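Local coordinates for protein myosin-4 (Saccharomyces cerevisiae, PDB 4LL6) that carries specific mRNAs such as ASH1 towards the bud as an actin-based motor, recruited to them through its interaction with SHE3, at residues T181-F186 / S243-R248; D206-L211 / R253-Q258; R98-A103 / N344-D349; E132-F137 / F339-N344. The protein carries 1 engineered substitution. All coordinates share one frame; numbering follows the deposited sequence.

Overall arrangement
The chain is the globular tail domain of the motor, an all-helical fold in which segments distant in sequence are brought side by side. Contacts 1 and 2 interlock along the chain: their segments alternate on helices 173-192, 197-221, 228-245 and 257-266, their centres are about 14 Å apart, and Phe245 packs on Leu208. Contacts 3 and 4, centres about 10 Å apart, share Asn344 of the loop after helix 310-320. Contact 3 joins the segments most distant in sequence and encloses contact 4, which in turn encloses contacts 1 and 2; centres of the two pairs are about 20 to 25 Å apart. The late loop runs from contact 2, through Phe339 on Asp206, to contacts 4 and 3.

Contact 1: residues T181-F186 / S243-R248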
loop_
_atom_site.group_PDB
_atom_site.type_symbol
_atom_site.label_atom_id
_atom_site.label_comp_id
_atom_site.label_asym_id
_atom_site.label_seq_id
_atom_site.Cartn_x
_atom_site.Cartn_y
_atom_site.Cartn_z
ATOM N N THR A 181 3.149 13.743 -13.434
ATOM C CA THR A 181 3.883 14.674 -12.584
ATOM C C THR A 181 3.618 14.396 -11.095
ATOM O O THR A 181 4.402 14.773 -10.222
ATOM C CB THR A 181 3.533 16.149 -12.943
ATOM O OG1 THR A 181 3.766 16.361 -14.342
ATOM C CG2 THR A 181 4.412 17.116 -12.174
ATOM N N PHE A 182 2.511 13.725 -10.809
ATOM C CA PHE A 182 2.180 13.368 -9.439
ATOM C C PHE A 182 3.009 12.135 -9.094
ATOM O O PHE A 182 3.586 12.042 -8.018
ATOM C CB PHE A 182 0.704 13.024 -9.326
ATOM C CG PHE A 182 0.373 12.227 -8.108
ATOM C CD1 PHE A 182 0.317 12.834 -6.856
ATOM C CD2 PHE A 182 0.170 10.852 -8.203
ATOM C CE1 PHE A 182 0.066 12.081 -5.706
ATOM C CE2 PHE A 182 -0.081 10.089 -7.069
ATOM C CZ PHE A 182 -0.132 10.704 -5.815
ATOM N N LEU A 183 3.049 11.191 -10.028
ATOM C CA LEU A 183 3.802 9.954 -9.863
ATOM C C LEU A 183 5.295 10.239 -9.731
ATOM O O LEU A 183 5.994 9.552 -8.986
ATOM C CB LEU A 183 3.559 9.017 -11.055
ATOM C CG LEU A 183 2.497 7.916 -10.936
ATOM C CD1 LEU A 183 1.383 8.373 -10.023
ATOM C CD2 LEU A 183 1.960 7.540 -12.330
ATOM N N ASN A 184 5.786 11.244 -10.455
ATOM C CA ASN A 184 7.200 11.586 -10.383
ATOM C C ASN A 184 7.570 12.117 -9.004
ATOM O O ASN A 184 8.620 11.768 -8.461
ATOM C CB ASN A 184 7.572 12.621 -11.450
ATOM C CG ASN A 184 7.646 12.031 -12.836
ATOM O OD1 ASN A 184 8.037 10.872 -13.017
ATOM N ND2 ASN A 184 7.286 12.833 -13.836
ATOM N N GLU A 185 6.717 12.963 -8.433
ATOM C CA GLU A 185 6.997 13.491 -7.108
ATOM C C GLU A 185 6.908 12.366 -6.083
ATOM O O GLU A 185 7.675 12.338 -5.123
ATOM C CB GLU A 185 6.015 14.609 -6.735
ATOM C CG GLU A 185 6.259 15.162 -5.327
ATOM C CD GLU A 185 5.660 16.546 -5.097
ATOM O OE1 GLU A 185 5.847 17.092 -3.983
ATOM O OE2 GLU A 185 5.011 17.087 -6.024
ATOM N N PHE A 186 5.961 11.450 -6.287
ATOM C CA PHE A 186 5.777 10.303 -5.397
ATOM C C PHE A 186 7.075 9.500 -5.406
ATOM O O PHE A 186 7.649 9.233 -4.358
ATOM C CB PHE A 186 4.604 9.440 -5.911
ATOM C CG PHE A 186 4.213 8.287 -5.010
ATOM C CD1 PHE A 186 4.579 8.256 -3.667
ATOM C CD2 PHE A 186 3.405 7.262 -5.506
ATOM C CE1 PHE A 186 4.147 7.229 -2.830
ATOM C CE2 PHE A 186 2.965 6.228 -4.683
ATOM C CZ PHE A 186 3.337 6.212 -3.340
ATOM N N SER A 243 2.003 2.917 -18.725
ATOM C CA SER A 243 3.292 3.185 -19.349
ATOM C C SER A 243 4.289 3.724 -18.330
ATOM O O SER A 243 5.434 3.272 -18.284
ATOM C CB SER A 243 3.148 4.168 -20.524
ATOM O OG SER A 243 3.027 5.499 -20.066
ATOM N N TRP A 244 3.859 4.674 -17.502
ATOM C CA TRP A 244 4.741 5.242 -16.477
ATOM C C TRP A 244 5.309 4.189 -15.526
ATOM O O TRP A 244 6.447 4.301 -15.083
ATOM C CB TRP A 244 4.004 6.279 -15.646
ATOM C CG TRP A 244 4.907 7.027 -14.709
ATOM C CD1 TRP A 244 5.660 8.131 -15.001
ATOM C CD2 TRP A 244 5.190 6.700 -13.344
ATOM N NE1 TRP A 244 6.394 8.512 -13.905
ATOM C CE2 TRP A 244 6.126 7.651 -12.873
ATOM C CE3 TRP A 244 4.746 5.696 -12.473
ATOM C CZ2 TRP A 244 6.625 7.630 -11.567
ATOM C CZ3 TRP A 244 5.243 5.674 -11.172
ATOM C CH2 TRP A 244 6.175 6.638 -10.733
ATOM N N PHE A 245 4.509 3.172 -15.214
ATOM C CA PHE A 245 4.911 2.095 -14.311
ATOM C C PHE A 245 5.749 1.009 -14.996
ATOM O O PHE A 245 6.659 0.455 -14.392
ATOM C CB PHE A 245 3.662 1.452 -13.681
ATOM C CG PHE A 245 2.919 2.361 -12.730
ATOM C CD1 PHE A 245 3.274 2.430 -11.388
ATOM C CD2 PHE A 245 1.892 3.180 -13.186
ATOM C CE1 PHE A 245 2.620 3.302 -10.524
ATOM C CE2 PHE A 245 1.239 4.052 -12.329
ATOM C CZ PHE A 245 1.603 4.115 -11.001
ATOM N N GLU A 246 5.434 0.713 -16.253
ATOM C CA GLU A 246 6.125 -0.317 -17.044
ATOM C C GLU A 246 7.638 -0.449 -16.858
ATOM O O GLU A 246 8.145 -1.541 -16.564
ATOM C CB GLU A 246 5.859 -0.100 -18.539
ATOM C CG GLU A 246 4.534 -0.627 -19.060
ATOM C CD GLU A 246 4.705 -1.886 -19.886
ATOM O OE1 GLU A 246 5.133 -2.914 -19.312
ATOM O OE2 GLU A 246 4.418 -1.843 -21.106
ATOM N N PRO A 247 8.380 0.658 -17.051
ATOM C CA PRO A 247 9.837 0.662 -16.912
ATOM C C PRO A 247 10.343 0.559 -15.475
ATOM O O PRO A 247 11.471 0.120 -15.244
ATOM C CB PRO A 247 10.227 1.980 -17.560
ATOM C CG PRO A 247 9.087 2.873 -17.157
ATOM C CD PRO A 247 7.891 1.999 -17.425
ATOM N N ARG A 248 9.509 0.958 -14.518
ATOM C CA ARG A 248 9.884 0.931 -13.104
ATOM C C ARG A 248 9.635 -0.380 -12.335
ATOM O O ARG A 248 10.323 -0.664 -11.352
ATOM C CB ARG A 248 9.204 2.092 -12.393
ATOM C CG ARG A 248 9.589 3.426 -12.966
ATOM C CD ARG A 248 8.728 4.522 -12.397
ATOM N NE ARG A 248 9.212 5.850 -12.761
ATOM C CZ ARG A 248 9.353 6.286 -14.011
ATOM N NH1 ARG A 248 9.050 5.498 -15.037
ATOM N NH2 ARG A 248 9.781 7.520 -14.240
#
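Trp244 meets Leu183 and Asn184 in two quite different ways, an example of how one indole can serve both apolar and polar packing between helices. Its CG lies anti to the backbone N (chi1 -172°), which carries the ring across to helix 173-192. Leu183 CB sits over one face, 3.3 Å from the centroid of the six-membered ring in a CH-pi contact, while Leu183 CD2 reaches CE3 of the same indole. At the ring edge, Trp244 NE1 donates to Asn184 OD1 over 3.0 Å, with an N-H...O angle of 157°. The acceptor lies in the indole plane, but the donor stands well above the carbonyl plane of the asparagine. Next along, Phe245 closes on the same leucine: its CE2 is 3.6 Å from Leu183 CD2, and Trp244 CE3 rests over its face. Arg248 then folds back, laying NE against the indole face opposite Leu183, with NH1 making a weak bond to the carbonyl O of Trp244. The indole is thereby held on both faces and at its N-H. Around this buried packing, helix 197-221 supplies Phe204, edge-to-face with Trp244, and Leu208, which touches Phe245 of helix 228-245.

Contact 2: residues D206-L211 / R253-Q258; sequences DTLKYL and RPNLIQ
Leu208 and Asn255 pack closely where helix 197-221 meets the turn leading into helix 257-266, their CB atoms 3.7 Å apart. Beside them Leu256 turns a methyl onto the helix backbone: its CD2 comes within 3.3 Å of Leu208 O, and its CD1 lies a looser 4.2 Å from Leu208 CD2. This apolar half is buried, with Leu241 and Phe245 of helix 228-245 touching Leu208. Leu256 also holds the N-cap position of helix 257-266, so within the DIL region the start of one helix is pressed against the flank of another. The other part of the contact is partly exposed and polar. Lys209 runs extended across Asn255, whose OD1 is 3.4 Å from its CG and 3.3 Å from its CE. Meanwhile Asn255 ND2 bonds to Asn205 OD1, fixing how the amide is turned. Replacing Lys209 with an alanine would probably leave Asn255 OD1 without the methylene cover along its side and would lose the long, weak ion pair of Lys209 NZ with Asp340 OD2.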
loop_
_atom_site.group_PDB
_atom_site.type_symbol
_atom_site.label_atom_id
_atom_site.label_comp_id
_atom_site.label_asym_id
_atom_site.label_seq_id
_atom_site.Cartn_x
_atom_site.Cartn_y
_atom_site.Cartn_z
ATOM N N ASP A 206 1.252 -2.034 -5.206
ATOM C CA ASP A 206 0.064 -1.827 -4.392
ATOM C C ASP A 206 -0.727 -0.605 -4.816
ATOM O O ASP A 206 -1.955 -0.595 -4.720
ATOM C CB ASP A 206 0.434 -1.731 -2.911
ATOM C CG ASP A 206 0.865 -3.071 -2.348
ATOM O OD1 ASP A 206 0.539 -4.100 -2.988
ATOM O OD2 ASP A 206 1.510 -3.112 -1.280
ATOM N N THR A 207 -0.025 0.422 -5.290
ATOM C CA THR A 207 -0.688 1.630 -5.747
ATOM C C THR A 207 -1.609 1.230 -6.903
ATOM O O THR A 207 -2.758 1.640 -6.949
ATOM C CB THR A 207 0.340 2.692 -6.215
ATOM O OG1 THR A 207 0.968 3.278 -5.066
ATOM C CG2 THR A 207 -0.339 3.784 -7.065
ATOM N N LEU A 208 -1.094 0.419 -7.821
ATOM C CA LEU A 208 -1.863 -0.058 -8.965
ATOM C C LEU A 208 -3.018 -0.942 -8.511
ATOM O O LEU A 208 -4.088 -0.902 -9.115
ATOM C CB LEU A 208 -0.964 -0.831 -9.930
ATOM C CG LEU A 208 0.033 0.074 -10.670
ATOM C CD1 LEU A 208 1.072 -0.758 -11.400
ATOM C CD2 LEU A 208 -0.726 0.959 -11.636
ATOM N N LYS A 209 -2.803 -1.731 -7.456
ATOM C CA LYS A 209 -3.850 -2.600 -6.907
ATOM C C LYS A 209 -5.012 -1.753 -6.407
ATOM O O LYS A 209 -6.177 -2.129 -6.558
ATOM C CB LYS A 209 -3.332 -3.440 -5.738
ATOM C CG LYS A 209 -2.383 -4.540 -6.134
ATOM C CD LYS A 209 -2.133 -5.483 -4.973
ATOM C CE LYS A 209 -1.150 -6.564 -5.385
ATOM N NZ LYS A 209 -0.989 -7.623 -4.355
ATOM N N TYR A 210 -4.684 -0.610 -5.805
ATOM C CA TYR A 210 -5.702 0.291 -5.306
ATOM C C TYR A 210 -6.507 0.849 -6.486
ATOM O O TYR A 210 -7.746 0.839 -6.471
ATOM C CB TYR A 210 -5.064 1.438 -4.534
ATOM C CG TYR A 210 -6.084 2.452 -4.081
ATOM C CD1 TYR A 210 -6.809 2.259 -2.905
ATOM C CD2 TYR A 210 -6.382 3.570 -4.867
ATOM C CE1 TYR A 210 -7.807 3.144 -2.522
ATOM C CE2 TYR A 210 -7.380 4.466 -4.494
ATOM C CZ TYR A 210 -8.089 4.245 -3.320
ATOM O OH TYR A 210 -9.077 5.119 -2.938
ATOM N N LEU A 211 -5.794 1.323 -7.507
ATOM C CA LEU A 211 -6.419 1.882 -8.696
ATOM C C LEU A 211 -7.305 0.848 -9.402
ATOM O O LEU A 211 -8.346 1.188 -9.960
ATOM C CB LEU A 211 -5.341 2.414 -9.643
ATOM C CG LEU A 211 -4.600 3.650 -9.145
ATOM C CD1 LEU A 211 -3.448 3.933 -10.090
ATOM C CD2 LEU A 211 -5.546 4.850 -9.111
ATOM N N ARG A 253 0.422 -4.861 -15.340
ATOM C CA ARG A 253 -0.962 -5.220 -15.621
ATOM C C ARG A 253 -1.698 -6.213 -14.697
ATOM O O ARG A 253 -2.887 -6.037 -14.433
ATOM C CB ARG A 253 -1.068 -5.665 -17.080
ATOM C CG ARG A 253 -0.665 -4.554 -18.034
ATOM C CD ARG A 253 -0.749 -4.963 -19.487
ATOM N NE ARG A 253 -0.266 -3.893 -20.363
ATOM C CZ ARG A 253 1.001 -3.482 -20.430
ATOM N NH1 ARG A 253 1.935 -4.052 -19.677
ATOM N NH2 ARG A 253 1.334 -2.486 -21.244
ATOM N N PRO A 254 -1.021 -7.267 -14.201
ATOM C CA PRO A 254 -1.738 -8.200 -13.322
ATOM C C PRO A 254 -2.345 -7.510 -12.095
ATOM O O PRO A 254 -3.296 -8.023 -11.499
ATOM C CB PRO A 254 -0.659 -9.214 -12.945
ATOM C CG PRO A 254 0.184 -9.257 -14.157
ATOM C CD PRO A 254 0.319 -7.785 -14.526
ATOM N N ASN A 255 -1.789 -6.358 -11.709
ATOM C CA ASN A 255 -2.318 -5.599 -10.569
ATOM C C ASN A 255 -3.647 -4.916 -10.927
ATOM O O ASN A 255 -4.414 -4.548 -10.041
ATOM C CB ASN A 255 -1.327 -4.520 -10.130
ATOM C CG ASN A 255 -0.106 -5.087 -9.449
ATOM O OD1 ASN A 255 -0.206 -5.759 -8.427
ATOM N ND2 ASN A 255 1.056 -4.813 -10.010
ATOM N N LEU A 256 -3.893 -4.761 -12.230
ATOM C CA LEU A 256 -5.092 -4.124 -12.775
ATOM C C LEU A 256 -5.980 -5.104 -13.513
ATOM O O LEU A 256 -6.750 -4.706 -14.394
ATOM C CB LEU A 256 -4.701 -3.044 -13.779
ATOM C CG LEU A 256 -3.825 -1.953 -13.208
ATOM C CD1 LEU A 256 -3.194 -1.182 -14.330
ATOM C CD2 LEU A 256 -4.666 -1.066 -12.323
ATOM N N ILE A 257 -5.907 -6.373 -13.154
ATOM C CA ILE A 257 -6.684 -7.361 -13.881
ATOM C C ILE A 257 -8.222 -7.206 -13.936
ATOM O O ILE A 257 -8.823 -7.526 -14.955
ATOM C CB ILE A 257 -6.274 -8.782 -13.432
ATOM C CG1 ILE A 257 -6.558 -9.758 -14.570
ATOM C CG2 ILE A 257 -6.943 -9.152 -12.122
ATOM C CD1 ILE A 257 -5.737 -9.452 -15.850
ATOM N N GLN A 258 -8.860 -6.696 -12.885
ATOM C CA GLN A 258 -10.318 -6.526 -12.923
ATOM C C GLN A 258 -10.762 -5.406 -13.859
ATOM O O GLN A 258 -11.705 -5.579 -14.629
ATOM C CB GLN A 258 -10.893 -6.272 -11.532
ATOM C CG GLN A 258 -11.072 -7.529 -10.684
ATOM C CD GLN A 258 -9.749 -8.139 -10.278
ATOM O OE1 GLN A 258 -8.789 -7.418 -10.004
ATOM N NE2 GLN A 258 -9.691 -9.465 -10.222
#

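Contact 3: residues R98-A103 / N344-D349; sequences RLPAFA and NHLRYD
Arg98 spreads its side chain over the face of Tyr348, the two crossing at about a right angle. From CB, the first torsion (chi1 -68°, CG anti to the carbonyl carbon) places Arg98 CG over the ring centre, 4.0 Å from the centroid of the Tyr348 ring in a CH-pi contact. The extended run beyond CG carries the guanidinium out to CE2: Arg98 NE passes 3.9 Å from Tyr348 CE2, and Arg98 CZ sits 3.6 Å from that same CE2. The guanidinium plane is tilted 43° from the ring. Its tips bond elsewhere, NH1 to Ser94 O and NH2 to Gln194 O. A leucine in place of Arg98 would probably take away the N-H groups that reach Ser94 O and Gln194 O, and bare part of the tyrosine face. Tyr348 OH is held by Ser97 and by the amide of Val196. Alongside, Ala101 CB meets Tyr348 CB at 4.0 Å, and a water accepts from Ala101 N over 2.6 Å and donates to Leu346 O over 2.9 Å. Pro100 CG packs on Leu346 CD1. Such mixed packing fastens a late irregular loop of the globular tail to helix 99-107 and the residue before it.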
loop_
_atom_site.group_PDB
_atom_site.type_symbol
_atom_site.label_atom_id
_atom_site.label_comp_id
_atom_site.label_asym_id
_atom_site.label_seq_id
_atom_site.Cartn_x
_atom_site.Cartn_y
_atom_site.Cartn_z
ATOM N N ARG A 98 12.696 -0.351 8.800
ATOM C CA ARG A 98 13.992 -0.931 9.103
ATOM C C ARG A 98 14.037 -1.756 10.388
ATOM O O ARG A 98 14.989 -2.510 10.616
ATOM C CB ARG A 98 15.044 0.194 9.138
ATOM C CG ARG A 98 15.281 0.790 7.761
ATOM C CD ARG A 98 15.962 2.160 7.811
ATOM N NE ARG A 98 16.626 2.464 6.542
ATOM C CZ ARG A 98 16.053 3.038 5.484
ATOM N NH1 ARG A 98 14.770 3.403 5.499
ATOM N NH2 ARG A 98 16.781 3.235 4.392
ATOM N N LEU A 99 12.998 -1.618 11.209
ATOM C CA LEU A 99 12.913 -2.344 12.480
ATOM C C LEU A 99 13.116 -3.846 12.323
ATOM O O LEU A 99 13.928 -4.433 13.032
ATOM C CB LEU A 99 11.586 -2.053 13.182
ATOM C CG LEU A 99 11.703 -0.814 14.080
ATOM C CD1 LEU A 99 10.337 -0.417 14.675
ATOM C CD2 LEU A 99 12.719 -1.124 15.193
ATOM N N PRO A 100 12.388 -4.481 11.393
ATOM C CA PRO A 100 12.549 -5.920 11.192
ATOM C C PRO A 100 13.997 -6.305 10.840
ATOM O O PRO A 100 14.552 -7.241 11.422
ATOM C CB PRO A 100 11.571 -6.220 10.059
ATOM C CG PRO A 100 10.455 -5.234 10.330
ATOM C CD PRO A 100 11.226 -3.966 10.638
ATOM N N ALA A 101 14.612 -5.583 9.903
ATOM C CA ALA A 101 15.992 -5.882 9.498
ATOM C C ALA A 101 16.940 -5.682 10.670
ATOM O O ALA A 101 17.901 -6.432 10.850
ATOM C CB ALA A 101 16.409 -5.000 8.338
ATOM N N PHE A 102 16.656 -4.657 11.461
ATOM C CA PHE A 102 17.448 -4.359 12.640
ATOM C C PHE A 102 17.399 -5.559 13.589
ATOM O O PHE A 102 18.433 -6.036 14.055
ATOM C CB PHE A 102 16.882 -3.128 13.358
ATOM C CG PHE A 102 17.434 -2.922 14.742
ATOM C CD1 PHE A 102 18.703 -2.377 14.930
ATOM C CD2 PHE A 102 16.680 -3.267 15.862
ATOM C CE1 PHE A 102 19.207 -2.175 16.212
ATOM C CE2 PHE A 102 17.174 -3.069 17.146
ATOM C CZ PHE A 102 18.439 -2.521 17.324
ATOM N N ALA A 103 16.183 -6.018 13.872
ATOM C CA ALA A 103 15.946 -7.142 14.773
ATOM C C ALA A 103 16.691 -8.390 14.315
ATOM O O ALA A 103 17.349 -9.065 15.111
ATOM C CB ALA A 103 14.442 -7.428 14.874
ATOM N N ASN A 344 8.665 -10.260 2.675
ATOM C CA ASN A 344 9.855 -10.500 1.860
ATOM C C ASN A 344 10.411 -9.253 1.191
ATOM O O ASN A 344 11.403 -9.321 0.469
ATOM C CB ASN A 344 9.556 -11.553 0.784
ATOM C CG ASN A 344 8.849 -12.790 1.343
ATOM O OD1 ASN A 344 9.271 -13.366 2.359
ATOM N ND2 ASN A 344 7.772 -13.210 0.672
ATOM N N HIS A 345 9.791 -8.109 1.445
ATOM C CA HIS A 345 10.229 -6.877 0.811
ATOM C C HIS A 345 11.044 -5.950 1.684
ATOM O O HIS A 345 11.514 -4.915 1.203
ATOM C CB HIS A 345 9.020 -6.097 0.296
ATOM C CG HIS A 345 8.339 -6.724 -0.880
ATOM N ND1 HIS A 345 8.670 -6.417 -2.184
ATOM C CD2 HIS A 345 7.302 -7.595 -0.951
ATOM C CE1 HIS A 345 7.863 -7.065 -3.004
ATOM N NE2 HIS A 345 7.024 -7.786 -2.281
ATOM N N LEU A 346 11.224 -6.295 2.953
ATOM C CA LEU A 346 11.966 -5.410 3.836
ATOM C C LEU A 346 13.425 -5.757 4.093
ATOM O O LEU A 346 13.929 -5.548 5.200
ATOM C CB LEU A 346 11.229 -5.249 5.169
ATOM C CG LEU A 346 9.812 -4.658 5.119
ATOM C CD1 LEU A 346 9.309 -4.448 6.539
ATOM C CD2 LEU A 346 9.805 -3.333 4.374
ATOM N N ARG A 347 14.099 -6.272 3.066
ATOM C CA ARG A 347 15.518 -6.614 3.156
ATOM C C ARG A 347 16.359 -5.323 3.128
ATOM O O ARG A 347 16.063 -4.391 2.371
ATOM C CB ARG A 347 15.926 -7.539 1.991
ATOM C CG ARG A 347 15.043 -7.474 0.735
ATOM C CD ARG A 347 14.768 -6.042 0.252
ATOM N NE ARG A 347 15.960 -5.325 -0.208
ATOM C CZ ARG A 347 15.966 -4.046 -0.586
ATOM N NH1 ARG A 347 14.847 -3.339 -0.557
ATOM N NH2 ARG A 347 17.089 -3.471 -0.995
ATOM N N TYR A 348 17.396 -5.262 3.954
ATOM C CA TYR A 348 18.244 -4.072 4.010
ATOM C C TYR A 348 19.686 -4.406 4.392
ATOM O O TYR A 348 20.232 -5.452 4.014
ATOM C CB TYR A 348 17.720 -3.072 5.049
ATOM C CG TYR A 348 16.511 -2.236 4.681
ATOM C CD1 TYR A 348 15.219 -2.618 5.070
ATOM C CD2 TYR A 348 16.665 -1.004 4.038
ATOM C CE1 TYR A 348 14.113 -1.784 4.838
ATOM C CE2 TYR A 348 15.570 -0.165 3.802
ATOM C CZ TYR A 348 14.301 -0.559 4.207
ATOM O OH TYR A 348 13.236 0.284 3.998
ATOM N N ASP A 349 20.276 -3.478 5.151
ATOM C CA ASP A 349 21.636 -3.560 5.679
ATOM C C ASP A 349 21.999 -2.210 6.297
ATOM O O ASP A 349 22.392 -2.128 7.459
ATOM C CB ASP A 349 22.649 -3.897 4.585
ATOM C CG ASP A 349 23.985 -4.350 5.153
ATOM O OD1 ASP A 349 24.414 -3.791 6.184
ATOM O OD2 ASP A 349 24.609 -5.261 4.568
HETATM O O HOH W 1 13.352 -4.557 7.872
#

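Contact 4: residues E132-F137 / F339-N344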
loop_
_atom_site.group_PDB
_atom_site.type_symbol
_atom_site.label_atom_id
_atom_site.label_comp_id
_atom_site.label_asym_id
_atom_site.label_seq_id
_atom_site.Cartn_x
_atom_site.Cartn_y
_atom_site.Cartn_z
ATOM N N GLU A 132 6.718 -8.887 15.278
ATOM C CA GLU A 132 5.809 -7.846 15.739
ATOM C C GLU A 132 5.960 -6.478 15.090
ATOM O O GLU A 132 4.962 -5.802 14.831
ATOM C CB GLU A 132 5.929 -7.693 17.254
ATOM C CG GLU A 132 5.724 -9.005 18.003
ATOM C CD GLU A 132 4.328 -9.571 17.815
ATOM O OE1 GLU A 132 3.367 -8.900 18.241
ATOM O OE2 GLU A 132 4.198 -10.678 17.240
ATOM N N THR A 133 7.192 -6.050 14.846
ATOM C CA THR A 133 7.376 -4.747 14.237
ATOM C C THR A 133 6.910 -4.814 12.788
ATOM O O THR A 133 6.535 -3.799 12.188
ATOM C CB THR A 133 8.848 -4.261 14.339
ATOM O OG1 THR A 133 9.709 -5.175 13.652
ATOM C CG2 THR A 133 9.267 -4.161 15.814
ATOM N N LEU A 134 6.908 -6.017 12.234
ATOM C CA LEU A 134 6.439 -6.215 10.870
ATOM C C LEU A 134 4.907 -6.148 10.889
ATOM O O LEU A 134 4.296 -5.552 10.006
ATOM C CB LEU A 134 6.917 -7.568 10.337
ATOM C CG LEU A 134 6.371 -8.052 8.999
ATOM C CD1 LEU A 134 6.761 -7.074 7.906
ATOM C CD2 LEU A 134 6.924 -9.425 8.697
ATOM N N LYS A 135 4.288 -6.743 11.909
ATOM C CA LYS A 135 2.827 -6.715 12.037
ATOM C C LYS A 135 2.309 -5.278 12.147
ATOM O O LYS A 135 1.250 -4.949 11.624
ATOM C CB LYS A 135 2.359 -7.484 13.278
ATOM C CG LYS A 135 2.060 -8.967 13.060
ATOM C CD LYS A 135 1.486 -9.610 14.336
ATOM C CE LYS A 135 1.086 -11.071 14.125
ATOM N NZ LYS A 135 2.243 -11.977 13.805
ATOM N N VAL A 136 3.044 -4.432 12.859
ATOM C CA VAL A 136 2.627 -3.050 13.019
ATOM C C VAL A 136 2.895 -2.280 11.724
ATOM O O VAL A 136 2.095 -1.463 11.296
ATOM C CB VAL A 136 3.372 -2.367 14.203
ATOM C CG1 VAL A 136 3.044 -0.884 14.238
ATOM C CG2 VAL A 136 2.967 -3.012 15.526
ATOM N N PHE A 137 4.023 -2.562 11.097
ATOM C CA PHE A 137 4.366 -1.878 9.859
ATOM C C PHE A 137 3.277 -2.134 8.829
ATOM O O PHE A 137 2.851 -1.225 8.120
ATOM C CB PHE A 137 5.702 -2.373 9.308
ATOM C CG PHE A 137 6.014 -1.818 7.964
ATOM C CD1 PHE A 137 6.684 -0.598 7.843
ATOM C CD2 PHE A 137 5.544 -2.461 6.813
ATOM C CE1 PHE A 137 6.880 -0.019 6.601
ATOM C CE2 PHE A 137 5.727 -1.898 5.562
ATOM C CZ PHE A 137 6.401 -0.665 5.449
ATOM N N PHE A 339 -3.670 -5.703 0.769
ATOM C CA PHE A 339 -2.257 -5.813 0.399
ATOM C C PHE A 339 -1.535 -6.918 1.155
ATOM O O PHE A 339 -1.881 -7.235 2.300
ATOM C CB PHE A 339 -1.537 -4.480 0.664
ATOM C CG PHE A 339 -2.240 -3.300 0.095
ATOM C CD1 PHE A 339 -2.741 -2.304 0.927
ATOM C CD2 PHE A 339 -2.445 -3.201 -1.263
ATOM C CE1 PHE A 339 -3.442 -1.226 0.412
ATOM C CE2 PHE A 339 -3.151 -2.121 -1.795
ATOM C CZ PHE A 339 -3.652 -1.133 -0.961
ATOM N N ASP A 340 -0.514 -7.490 0.526
ATOM C CA ASP A 340 0.234 -8.548 1.179
ATOM C C ASP A 340 1.178 -7.923 2.190
ATOM O O ASP A 340 1.406 -6.710 2.171
ATOM C CB ASP A 340 1.033 -9.378 0.169
ATOM C CG ASP A 340 0.150 -10.033 -0.873
ATOM O OD1 ASP A 340 -1.049 -10.276 -0.581
ATOM O OD2 ASP A 340 0.659 -10.316 -1.980
ATOM N N SER A 341 1.696 -8.761 3.082
ATOM C CA SER A 341 2.636 -8.352 4.108
ATOM C C SER A 341 3.903 -7.871 3.413
ATOM O O SER A 341 4.287 -8.418 2.393
ATOM C CB SER A 341 2.961 -9.540 5.008
ATOM O OG SER A 341 4.178 -9.333 5.699
ATOM N N ALA A 342 4.542 -6.846 3.968
ATOM C CA ALA A 342 5.768 -6.310 3.390
ATOM C C ALA A 342 6.907 -7.294 3.661
ATOM O O ALA A 342 8.052 -7.065 3.301
ATOM C CB ALA A 342 6.072 -4.953 4.000
ATOM N N LYS A 343 6.552 -8.400 4.293
ATOM C CA LYS A 343 7.470 -9.478 4.653
ATOM C C LYS A 343 8.758 -9.630 3.840
ATOM O O LYS A 343 9.825 -9.184 4.261
ATOM C CB LYS A 343 6.703 -10.799 4.634
ATOM C CG LYS A 343 7.517 -12.030 4.934
ATOM C CD LYS A 343 7.962 -12.060 6.371
ATOM C CE LYS A 343 8.066 -13.495 6.848
ATOM N NZ LYS A 343 6.739 -14.188 6.731
ATOM N N ASN A 344 8.665 -10.260 2.675
ATOM C CA ASN A 344 9.855 -10.500 1.860
ATOM C C ASN A 344 10.411 -9.253 1.191
ATOM O O ASN A 344 11.403 -9.321 0.469
ATOM C CB ASN A 344 9.556 -11.553 0.784
ATOM C CG ASN A 344 8.849 -12.790 1.343
ATOM O OD1 ASN A 344 9.271 -13.366 2.359
ATOM N ND2 ASN A 344 7.772 -13.210 0.672
#
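Leu134 and Phe137 both set CG anti to the backbone N (chi1 172° and 173°), and their side chains project from the same side of helix 120-155 onto the loop carrying Ala342. The tightest meeting is Phe137 CE2 against Ala342 CB, at 3.4 Å, a methyl pressed obliquely on the ring. Leu134 spreads its two methyls more widely. Leu134 CD2 lies 3.7 Å from Lys343 CD, the lysine chain bending across it at about a right angle, while Leu134 CD1 and CD2 each stay 4.1 Å from Ser341 OG. That hydroxyl also faces the amide of Lys343, a pairing that fits an ST turn, although the position of the amide is less certain in the model. Asp138, one residue beyond the helix segment, accepts from Ala342 N and so adds a polar hold next to the apolar one. Met199 of helix 197-221 touches both Phe137 and Ala342, and Leu346 continues the packing onto Leu134. The result is an irregular loop, with a probable ST turn at Ser341, packed on helix 120-155 of the globular tail domain.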